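Local coordinates for C2 domain protein (Scophthalmus maximus, PDB 3W56) that binds calcium ions through a C2 domain and probably attaches to phospholipid membranes, at residues A[27-32]-A[121-126]; A[47-52]-A[83-88]; A[102-107]-A[125-130]. One frame throughout, in Å; residues are numbered along the deposited sequence.

Contact 1: A[27-32]-A[121-126]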
loop_
_atom_site.group_PDB
_atom_site.type_symbol
_atom_site.label_atom_id
_atom_site.label_comp_id
_atom_site.label_asym_id
_atom_site.label_seq_id
_atom_site.Cartn_x
_atom_site.Cartn_y
_atom_site.Cartn_z
ATOM N N TYR A 27 -5.237 -5.062 3.068
ATOM C CA TYR A 27 -6.474 -4.990 2.285
ATOM C C TYR A 27 -7.106 -3.653 2.415
ATOM O O TYR A 27 -6.593 -2.797 3.193
ATOM C CB TYR A 27 -7.434 -6.118 2.663
ATOM C CG TYR A 27 -7.845 -6.182 4.142
ATOM C CD1 TYR A 27 -9.164 -5.876 4.559
ATOM C CD2 TYR A 27 -6.960 -6.600 5.086
ATOM C CE1 TYR A 27 -9.562 -5.958 5.949
ATOM C CE2 TYR A 27 -7.294 -6.709 6.462
ATOM C CZ TYR A 27 -8.601 -6.375 6.897
ATOM O OH TYR A 27 -8.937 -6.519 8.202
ATOM N N ASN A 28 -8.159 -3.439 1.636
ATOM C CA ASN A 28 -8.906 -2.153 1.642
ATOM C C ASN A 28 -8.028 -0.957 1.333
ATOM O O ASN A 28 -8.227 0.133 1.904
ATOM C CB ASN A 28 -9.769 -1.947 2.933
ATOM C CG ASN A 28 -10.859 -3.031 3.063
ATOM O OD1 ASN A 28 -11.056 -3.855 2.105
ATOM N ND2 ASN A 28 -11.457 -3.137 4.232
ATOM N N LEU A 29 -7.093 -1.105 0.391
ATOM C CA LEU A 29 -6.319 -0.010 -0.128
ATOM C C LEU A 29 -7.145 0.987 -0.937
ATOM O O LEU A 29 -7.890 0.656 -1.859
ATOM C CB LEU A 29 -5.161 -0.547 -0.974
ATOM C CG LEU A 29 -4.236 -1.488 -0.273
ATOM C CD1 LEU A 29 -3.466 -2.203 -1.470
ATOM C CD2 LEU A 29 -3.318 -0.654 0.480
ATOM N N ARG A 30 -7.052 2.257 -0.560
ATOM C CA ARG A 30 -7.693 3.255 -1.415
ATOM C C ARG A 30 -6.963 4.564 -1.165
ATOM O O ARG A 30 -6.392 4.774 -0.078
ATOM C CB ARG A 30 -9.167 3.390 -1.048
ATOM C CG ARG A 30 -9.327 3.784 0.398
ATOM C CD ARG A 30 -10.422 3.033 0.970
ATOM N NE ARG A 30 -10.735 3.554 2.292
ATOM C CZ ARG A 30 -10.379 3.016 3.445
ATOM N NH1 ARG A 30 -9.556 1.940 3.609
ATOM N NH2 ARG A 30 -10.810 3.643 4.538
ATOM N N VAL A 31 -6.981 5.427 -2.167
ATOM C CA VAL A 31 -6.342 6.729 -1.964
ATOM C C VAL A 31 -7.330 7.785 -2.280
ATOM O O VAL A 31 -8.117 7.687 -3.193
ATOM C CB VAL A 31 -5.199 6.943 -2.940
ATOM C CG1 VAL A 31 -4.640 8.357 -2.823
ATOM C CG2 VAL A 31 -4.050 5.942 -2.662
ATOM N N ARG A 32 -7.206 8.879 -1.533
ATOM C CA ARG A 32 -7.993 9.985 -1.939
ATOM C C ARG A 32 -6.998 11.092 -2.196
ATOM O O ARG A 32 -6.052 11.276 -1.412
ATOM C CB ARG A 32 -8.923 10.357 -0.828
ATOM C CG ARG A 32 -8.224 10.901 0.337
ATOM C CD ARG A 32 -8.908 12.252 0.620
ATOM N NE ARG A 32 -10.100 12.094 1.439
ATOM C CZ ARG A 32 -10.087 11.562 2.663
ATOM N NH1 ARG A 32 -11.212 11.481 3.365
ATOM N NH2 ARG A 32 -8.934 11.126 3.189
ATOM N N GLY A 121 -2.228 13.726 -1.085
ATOM C CA GLY A 121 -3.091 12.557 -1.089
ATOM C C GLY A 121 -2.896 11.701 0.132
ATOM O O GLY A 121 -1.897 11.819 0.844
ATOM N N THR A 122 -3.892 10.848 0.418
ATOM C CA THR A 122 -3.787 9.927 1.545
ATOM C C THR A 122 -4.139 8.524 1.076
ATOM O O THR A 122 -5.182 8.317 0.458
ATOM C CB THR A 122 -4.757 10.314 2.687
ATOM O OG1 THR A 122 -4.491 11.689 3.032
ATOM C CG2 THR A 122 -4.534 9.432 3.944
ATOM N N LEU A 123 -3.278 7.592 1.444
ATOM C CA LEU A 123 -3.573 6.171 1.174
ATOM C C LEU A 123 -4.155 5.655 2.499
ATOM O O LEU A 123 -3.532 5.793 3.596
ATOM C CB LEU A 123 -2.251 5.432 0.949
ATOM C CG LEU A 123 -2.358 3.893 0.900
ATOM C CD1 LEU A 123 -3.133 3.279 -0.337
ATOM C CD2 LEU A 123 -0.895 3.277 0.932
ATOM N N HIS A 124 -5.319 5.003 2.439
ATOM C CA HIS A 124 -5.919 4.368 3.599
ATOM C C HIS A 124 -5.848 2.874 3.390
ATOM O O HIS A 124 -5.901 2.427 2.254
ATOM C CB HIS A 124 -7.409 4.752 3.713
ATOM C CG HIS A 124 -7.663 6.229 3.723
ATOM N ND1 HIS A 124 -7.429 6.987 4.843
ATOM C CD2 HIS A 124 -8.126 7.079 2.772
ATOM C CE1 HIS A 124 -7.709 8.257 4.585
ATOM N NE2 HIS A 124 -8.144 8.346 3.344
ATOM N N TYR A 125 -5.636 2.148 4.452
ATOM C CA TYR A 125 -5.479 0.688 4.313
ATOM C C TYR A 125 -5.792 0.046 5.630
ATOM O O TYR A 125 -5.861 0.680 6.705
ATOM C CB TYR A 125 -4.057 0.363 3.862
ATOM C CG TYR A 125 -2.976 0.761 4.856
ATOM C CD1 TYR A 125 -2.446 -0.215 5.750
ATOM C CD2 TYR A 125 -2.465 2.060 4.904
ATOM C CE1 TYR A 125 -1.428 0.088 6.618
ATOM C CE2 TYR A 125 -1.415 2.394 5.815
ATOM C CZ TYR A 125 -0.911 1.385 6.675
ATOM O OH TYR A 125 0.129 1.641 7.571
ATOM N N MET A 126 -5.973 -1.262 5.583
ATOM C CA MET A 126 -6.238 -2.028 6.756
ATOM C C MET A 126 -5.245 -3.168 6.716
ATOM O O MET A 126 -4.802 -3.600 5.643
ATOM C CB MET A 126 -7.660 -2.599 6.785
ATOM C CG MET A 126 -8.621 -1.505 7.081
ATOM S SD MET A 126 -10.253 -2.193 7.315
ATOM C CE MET A 126 -10.016 -3.244 8.761
HETATM O O HOH W 1 -8.368 2.152 6.589
#
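Y27 and M126 form one end of an antiparallel strand pairing between 27-32 and 121-126. Y27 with M126, R30 with H124, and R32 with T122 each exchange two backbone hydrogen bonds. The shortest runs from H124 N to R30 O, 2.7 Å. Between the first two pairs the register slips by one residue, a beta bulge.

M126 packs against the Y27 ring. Its CB sits above the ring centre, 3.9 Å from the centroid of Y27, a CH-pi contact. M126 SD lies oblique to the same ring, a Met-aromatic contact, and takes a weak hydrogen bond from N28 ND2 at 3.4 Å. The M126 chain bends at chi3 (63°), which brings CE to 3.5 Å from Y27 OH. That hydroxyl is hydrogen-bonded to T128.

The R30 guanidinium has one face over H124 CB, with R30 CZ 3.5 Å from that atom. R30 NH1 bonds back to N28 O at 2.8 Å, in the guanidinium plane. A water also links NH1 to Y125 O. R32 NH2 reaches the H124 ring edge, but the angle is poor for a hydrogen bond. H124 ND1 is held by D114.

Apolar contacts join L29 CD2 to Y125 CB (3.6 Å) and V31 CG2 to L123 CD1 (3.7 Å). L123 and Y125 also touch strand 83-90. The arrangement is a bulged pair of central strands in one sheet of the C2 beta-sandwich.

Contact 2: A[47-52]-A[83-88]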
loop_
_atom_site.group_PDB
_atom_site.type_symbol
_atom_site.label_atom_id
_atom_site.label_comp_id
_atom_site.label_asym_id
_atom_site.label_seq_id
_atom_site.Cartn_x
_atom_site.Cartn_y
_atom_site.Cartn_z
ATOM N N LYS A 47 2.869 -0.563 -3.984
ATOM C CA LYS A 47 3.862 -1.622 -3.776
ATOM C C LYS A 47 3.845 -1.968 -2.324
ATOM O O LYS A 47 3.749 -1.066 -1.447
ATOM C CB LYS A 47 5.264 -1.158 -4.152
ATOM C CG LYS A 47 5.523 -0.879 -5.630
ATOM C CD LYS A 47 7.086 -0.965 -5.862
ATOM C CE LYS A 47 7.453 -0.233 -7.126
ATOM N NZ LYS A 47 8.962 -0.099 -7.256
ATOM N N VAL A 48 3.955 -3.249 -2.023
ATOM C CA VAL A 48 3.756 -3.808 -0.685
ATOM C C VAL A 48 4.913 -4.698 -0.320
ATOM O O VAL A 48 5.213 -5.725 -1.019
ATOM C CB VAL A 48 2.483 -4.685 -0.580
ATOM C CG1 VAL A 48 2.228 -5.155 0.810
ATOM C CG2 VAL A 48 1.282 -3.873 -1.078
ATOM N N PHE A 49 5.546 -4.308 0.773
ATOM C CA PHE A 49 6.634 -5.096 1.363
ATOM C C PHE A 49 6.295 -5.438 2.799
ATOM O O PHE A 49 5.715 -4.633 3.548
ATOM C CB PHE A 49 7.948 -4.299 1.360
ATOM C CG PHE A 49 8.325 -3.756 0.006
ATOM C CD1 PHE A 49 9.210 -4.441 -0.816
ATOM C CD2 PHE A 49 7.755 -2.575 -0.451
ATOM C CE1 PHE A 49 9.545 -3.915 -2.081
ATOM C CE2 PHE A 49 8.082 -2.014 -1.684
ATOM C CZ PHE A 49 8.985 -2.710 -2.522
ATOM N N CYS A 50 6.657 -6.643 3.198
ATOM C CA CYS A 50 6.604 -6.972 4.603
ATOM C C CYS A 50 8.009 -7.332 5.031
ATOM O O CYS A 50 8.516 -8.411 4.640
ATOM C CB CYS A 50 5.693 -8.175 4.856
ATOM S SG CYS A 50 5.540 -8.441 6.627
ATOM N N GLY A 51 8.623 -6.476 5.845
ATOM C CA GLY A 51 10.049 -6.628 6.110
ATOM C C GLY A 51 10.815 -6.664 4.792
ATOM O O GLY A 51 10.762 -5.726 3.995
ATOM N N SER A 52 11.527 -7.766 4.539
ATOM C CA SER A 52 12.363 -7.868 3.338
ATOM C C SER A 52 11.669 -8.665 2.218
ATOM O O SER A 52 12.264 -8.958 1.185
ATOM C CB SER A 52 13.706 -8.569 3.686
ATOM O OG SER A 52 13.475 -9.819 4.329
ATOM N N ILE A 83 8.281 -4.701 9.511
ATOM C CA ILE A 83 7.991 -3.399 8.965
ATOM C C ILE A 83 7.211 -3.609 7.683
ATOM O O ILE A 83 7.751 -4.097 6.677
ATOM C CB ILE A 83 9.246 -2.584 8.690
ATOM C CG1 ILE A 83 9.962 -2.331 10.025
ATOM C CG2 ILE A 83 8.854 -1.252 8.056
ATOM C CD1 ILE A 83 9.024 -1.827 11.090
ATOM N N LEU A 84 5.932 -3.229 7.755
ATOM C CA LEU A 84 5.030 -3.127 6.594
ATOM C C LEU A 84 5.387 -1.819 5.904
ATOM O O LEU A 84 5.360 -0.755 6.506
ATOM C CB LEU A 84 3.512 -3.184 7.010
ATOM C CG LEU A 84 2.515 -2.809 5.900
ATOM C CD1 LEU A 84 2.410 -3.929 4.850
ATOM C CD2 LEU A 84 1.127 -2.527 6.502
ATOM N N ARG A 85 5.815 -1.905 4.659
ATOM C CA ARG A 85 6.119 -0.740 3.861
ATOM C C ARG A 85 5.240 -0.690 2.584
ATOM O O ARG A 85 5.131 -1.665 1.767
ATOM C CB ARG A 85 7.642 -0.773 3.511
ATOM C CG ARG A 85 8.042 0.208 2.477
ATOM C CD ARG A 85 9.446 -0.125 1.988
ATOM N NE ARG A 85 9.925 0.826 0.991
ATOM C CZ ARG A 85 10.617 1.927 1.284
ATOM N NH1 ARG A 85 10.899 2.213 2.555
ATOM N NH2 ARG A 85 11.048 2.742 0.310
ATOM N N LEU A 86 4.647 0.474 2.391
ATOM C CA LEU A 86 3.703 0.700 1.311
ATOM C C LEU A 86 4.256 1.827 0.496
ATOM O O LEU A 86 4.596 2.877 0.992
ATOM C CB LEU A 86 2.303 1.028 1.842
ATOM C CG LEU A 86 1.663 -0.035 2.707
ATOM C CD1 LEU A 86 0.194 0.330 3.099
ATOM C CD2 LEU A 86 1.606 -1.389 2.066
ATOM N N GLU A 87 4.372 1.593 -0.792
ATOM C CA GLU A 87 4.725 2.690 -1.644
ATOM C C GLU A 87 3.604 2.904 -2.646
ATOM O O GLU A 87 3.147 1.935 -3.292
ATOM C CB GLU A 87 6.051 2.427 -2.347
ATOM C CG GLU A 87 7.170 2.048 -1.420
ATOM C CD GLU A 87 8.393 1.605 -2.176
ATOM O OE1 GLU A 87 8.349 1.653 -3.429
ATOM O OE2 GLU A 87 9.369 1.173 -1.515
ATOM N N VAL A 88 3.236 4.163 -2.818
ATOM C CA VAL A 88 2.279 4.559 -3.845
ATOM C C VAL A 88 3.060 5.147 -5.027
ATOM O O VAL A 88 3.839 6.100 -4.862
ATOM C CB VAL A 88 1.253 5.542 -3.307
ATOM C CG1 VAL A 88 0.373 6.037 -4.443
ATOM C CG2 VAL A 88 0.427 4.865 -2.173
HETATM O O HOH W 2 10.223 0.704 -5.308
HETATM O O HOH W 3 9.383 -3.661 4.816
#
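F49 and R85, a hydrogen-bonded pair of two antiparallel strands, lie side by side and point the same way. The F49 ring and the R85 guanidinium are turned 69° apart. The R85 chain runs extended from CG to NE beside the ring, with R85 CD 3.8 Å from F49 CD2. R85 O lies at the edge of the ring, in its plane.

E87 crosses F49 at a slant. Its OE2 comes within 3.4 Å of F49 CE2, and the carboxylate and ring planes are 40° apart. R85 grips that oxygen side-on with two nitrogens. R85 NE forms a salt bridge with E87 OE2 at 2.6 Å and meets its anti lone pair; R85 NH2 approaches from above the carboxylate plane. E87 OE1 is hydrogen-bonded to H89 NE2, and a water links it to K47 NZ. An alanine in place of E87 would probably leave R85 NE and NH2 without this acceptor and F49 CE2 without the carboxylate beside it.

On the opposite, apolar face V48 and L86 lie alongside each other, with V48 CG1 4.0 Å from L86 CD2, and both touch L26 of strand 22-32. Where strand 44-50 ends, G51 N still bonds I83 O at 2.7 Å. The result is a regular antiparallel pair of central strands of a C2 beta-sandwich, with K47, F49, R85 and E87 on one face and the apolar one turned to the other sheet.

Contact 3: A[102-107]-A[125-130]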
loop_
_atom_site.group_PDB
_atom_site.type_symbol
_atom_site.label_atom_id
_atom_site.label_comp_id
_atom_site.label_asym_id
_atom_site.label_seq_id
_atom_site.Cartn_x
_atom_site.Cartn_y
_atom_site.Cartn_z
ATOM N N CYS A 102 5.072 4.734 3.157
ATOM C CA CYS A 102 4.816 4.581 4.581
ATOM C C CYS A 102 5.315 3.282 5.143
ATOM O O CYS A 102 5.299 2.199 4.487
ATOM C CB CYS A 102 3.368 4.837 4.945
ATOM S SG CYS A 102 2.995 6.512 4.496
ATOM N N GLN A 103 5.808 3.427 6.355
ATOM C CA GLN A 103 6.428 2.368 7.106
ATOM C C GLN A 103 5.775 2.267 8.464
ATOM O O GLN A 103 5.550 3.284 9.166
ATOM C CB GLN A 103 7.895 2.680 7.280
ATOM C CG GLN A 103 8.674 2.576 5.986
ATOM C CD GLN A 103 10.174 2.517 6.240
ATOM O OE1 GLN A 103 10.837 1.548 5.861
ATOM N NE2 GLN A 103 10.709 3.549 6.897
ATOM N N ARG A 104 5.487 1.039 8.852
ATOM C CA ARG A 104 4.781 0.792 10.092
ATOM C C ARG A 104 5.154 -0.577 10.672
ATOM O O ARG A 104 5.161 -1.559 9.950
ATOM C CB ARG A 104 3.297 0.814 9.784
ATOM C CG ARG A 104 2.456 0.331 10.874
ATOM C CD ARG A 104 1.052 0.635 10.545
ATOM N NE ARG A 104 0.800 2.037 10.238
ATOM C CZ ARG A 104 0.837 3.032 11.143
ATOM N NH1 ARG A 104 1.124 2.775 12.422
ATOM N NH2 ARG A 104 0.569 4.294 10.776
ATOM N N GLN A 105 5.399 -0.643 11.973
ATOM C CA GLN A 105 5.614 -1.947 12.589
ATOM C C GLN A 105 4.267 -2.607 12.790
ATOM O O GLN A 105 3.348 -2.016 13.357
ATOM C CB GLN A 105 6.328 -1.812 13.920
ATOM C CG GLN A 105 7.844 -2.063 13.859
ATOM C CD GLN A 105 8.548 -1.697 15.163
ATOM O OE1 GLN A 105 7.988 -0.968 16.022
ATOM N NE2 GLN A 105 9.764 -2.204 15.336
ATOM N N ILE A 106 4.131 -3.852 12.321
ATOM C CA ILE A 106 2.844 -4.505 12.438
ATOM C C ILE A 106 2.639 -5.180 13.802
ATOM O O ILE A 106 3.576 -5.720 14.402
ATOM C CB ILE A 106 2.647 -5.503 11.313
ATOM C CG1 ILE A 106 3.785 -6.537 11.396
ATOM C CG2 ILE A 106 2.742 -4.783 9.995
ATOM C CD1 ILE A 106 3.573 -7.767 10.488
ATOM N N LYS A 107 1.411 -5.091 14.276
ATOM C CA LYS A 107 0.990 -5.514 15.598
ATOM C C LYS A 107 -0.149 -6.494 15.438
ATOM O O LYS A 107 -0.969 -6.368 14.509
ATOM C CB LYS A 107 0.534 -4.321 16.414
ATOM C CG LYS A 107 1.562 -3.244 16.421
ATOM C CD LYS A 107 2.769 -3.607 17.254
ATOM C CE LYS A 107 3.891 -2.637 16.861
ATOM N NZ LYS A 107 4.769 -2.240 18.006
ATOM N N TYR A 125 -5.636 2.148 4.452
ATOM C CA TYR A 125 -5.479 0.688 4.313
ATOM C C TYR A 125 -5.792 0.046 5.630
ATOM O O TYR A 125 -5.861 0.680 6.705
ATOM C CB TYR A 125 -4.057 0.363 3.862
ATOM C CG TYR A 125 -2.976 0.761 4.856
ATOM C CD1 TYR A 125 -2.446 -0.215 5.750
ATOM C CD2 TYR A 125 -2.465 2.060 4.904
ATOM C CE1 TYR A 125 -1.428 0.088 6.618
ATOM C CE2 TYR A 125 -1.415 2.394 5.815
ATOM C CZ TYR A 125 -0.911 1.385 6.675
ATOM O OH TYR A 125 0.129 1.641 7.571
ATOM N N MET A 126 -5.973 -1.262 5.583
ATOM C CA MET A 126 -6.238 -2.028 6.756
ATOM C C MET A 126 -5.245 -3.168 6.716
ATOM O O MET A 126 -4.802 -3.600 5.643
ATOM C CB MET A 126 -7.660 -2.599 6.785
ATOM C CG MET A 126 -8.621 -1.505 7.081
ATOM S SD MET A 126 -10.253 -2.193 7.315
ATOM C CE MET A 126 -10.016 -3.244 8.761
ATOM N N TYR A 127 -4.910 -3.634 7.898
ATOM C CA TYR A 127 -4.243 -4.955 7.913
ATOM C C TYR A 127 -4.663 -5.736 9.094
ATOM O O TYR A 127 -5.075 -5.208 10.125
ATOM C CB TYR A 127 -2.700 -4.814 7.834
ATOM C CG TYR A 127 -2.075 -4.438 9.148
ATOM C CD1 TYR A 127 -1.700 -5.420 10.081
ATOM C CD2 TYR A 127 -1.862 -3.100 9.477
ATOM C CE1 TYR A 127 -1.110 -5.036 11.318
ATOM C CE2 TYR A 127 -1.284 -2.721 10.666
ATOM C CZ TYR A 127 -0.917 -3.700 11.584
ATOM O OH TYR A 127 -0.358 -3.254 12.774
ATOM N N THR A 128 -4.590 -7.054 8.943
ATOM C CA THR A 128 -4.827 -8.000 10.027
ATOM C C THR A 128 -3.581 -8.888 10.210
ATOM O O THR A 128 -3.121 -9.500 9.239
ATOM C CB THR A 128 -6.069 -8.865 9.729
ATOM O OG1 THR A 128 -7.250 -8.036 9.846
ATOM C CG2 THR A 128 -6.198 -9.965 10.772
ATOM N N LEU A 129 -3.023 -8.912 11.426
ATOM C CA LEU A 129 -1.961 -9.855 11.756
ATOM C C LEU A 129 -2.523 -10.867 12.753
ATOM O O LEU A 129 -2.976 -10.525 13.862
ATOM C CB LEU A 129 -0.749 -9.134 12.325
ATOM C CG LEU A 129 0.467 -10.023 12.663
ATOM C CD1 LEU A 129 1.120 -10.574 11.441
ATOM C CD2 LEU A 129 1.402 -9.079 13.411
ATOM N N SER A 130 -2.496 -12.124 12.321
ATOM C CA SER A 130 -3.221 -13.161 13.006
ATOM C C SER A 130 -2.359 -14.415 13.124
ATOM O O SER A 130 -1.430 -14.647 12.324
ATOM C CB SER A 130 -4.473 -13.523 12.195
ATOM O OG SER A 130 -4.065 -13.974 10.907
HETATM O O HOH W 4 0.749 4.431 7.599
#
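R104 and Y125 meet through a hydrogen bond between strands of different sheets. R104 NE donates to Y125 OH at 2.8 Å, with the oxygen close to the guanidinium plane. The R104 chain bends at chi3 (-54°), which sets NE beside the hydroxyl. A water lies at the edge of the Y125 ring, in its plane, 2.9 Å from Y125 OH. The same water accepts from R104 NH2 at 3.2 Å. The hydroxyl thus has two polar partners, and one water bridges it to the arginine a second time. The positive guanidinium would probably polarise the phenol oxygen.

Y127 OH is an acceptor too. The backbone N of K107 donates to it at 3.0 Å, with an N-H...O angle of 157°. Strand 97-105 has ended by this point, so a side chain of the other sheet satisfies this N-H. K107 O receives a weak hydrogen bond from H111 NE2, and K107 NZ forms a weak one with N81 OD1. The backbone of I106 is hydrogen-bonded to N81 and D82.

Apolar atoms fill in around these bonds. I106 CG2 lies over one face of the Y127 ring, toward the rim, and I106 CB is 3.8 Å from Y127 CE1. I106 CD1 meets L129 CD1 at 3.8 Å. C102, earlier on the same strand, is disulfide-linked to C115 of strand 109-116.

The two tyrosine hydroxyls accept N-H groups from strand 97-105 and the residues just after it, so these polar atoms between the sheets are satisfied while I106 and L129 keep the adjoining contact apolar.

From the N terminus, strand 22-32 enters contact 1, whose partner arrives only at 121-126, so contact 1 closes the longest loop. Contact 2 is nested inside it and closes the shorter loop between 47-52 and 83-88. Strand 83-90 leads on to 97-105, its neighbour in the same sheet, where contact 3 opens. Contacts 2 and 3 are therefore in series. Contact 3 closes on 125-130, the strand that also ends contact 1, and the two share Y125 and M126. Contact 1 joins the inner strands of one sheet and contact 2 those of the other. Contact 3 ties the two sheets together, and L123 and Y125 of contact 1 pack against contact 2.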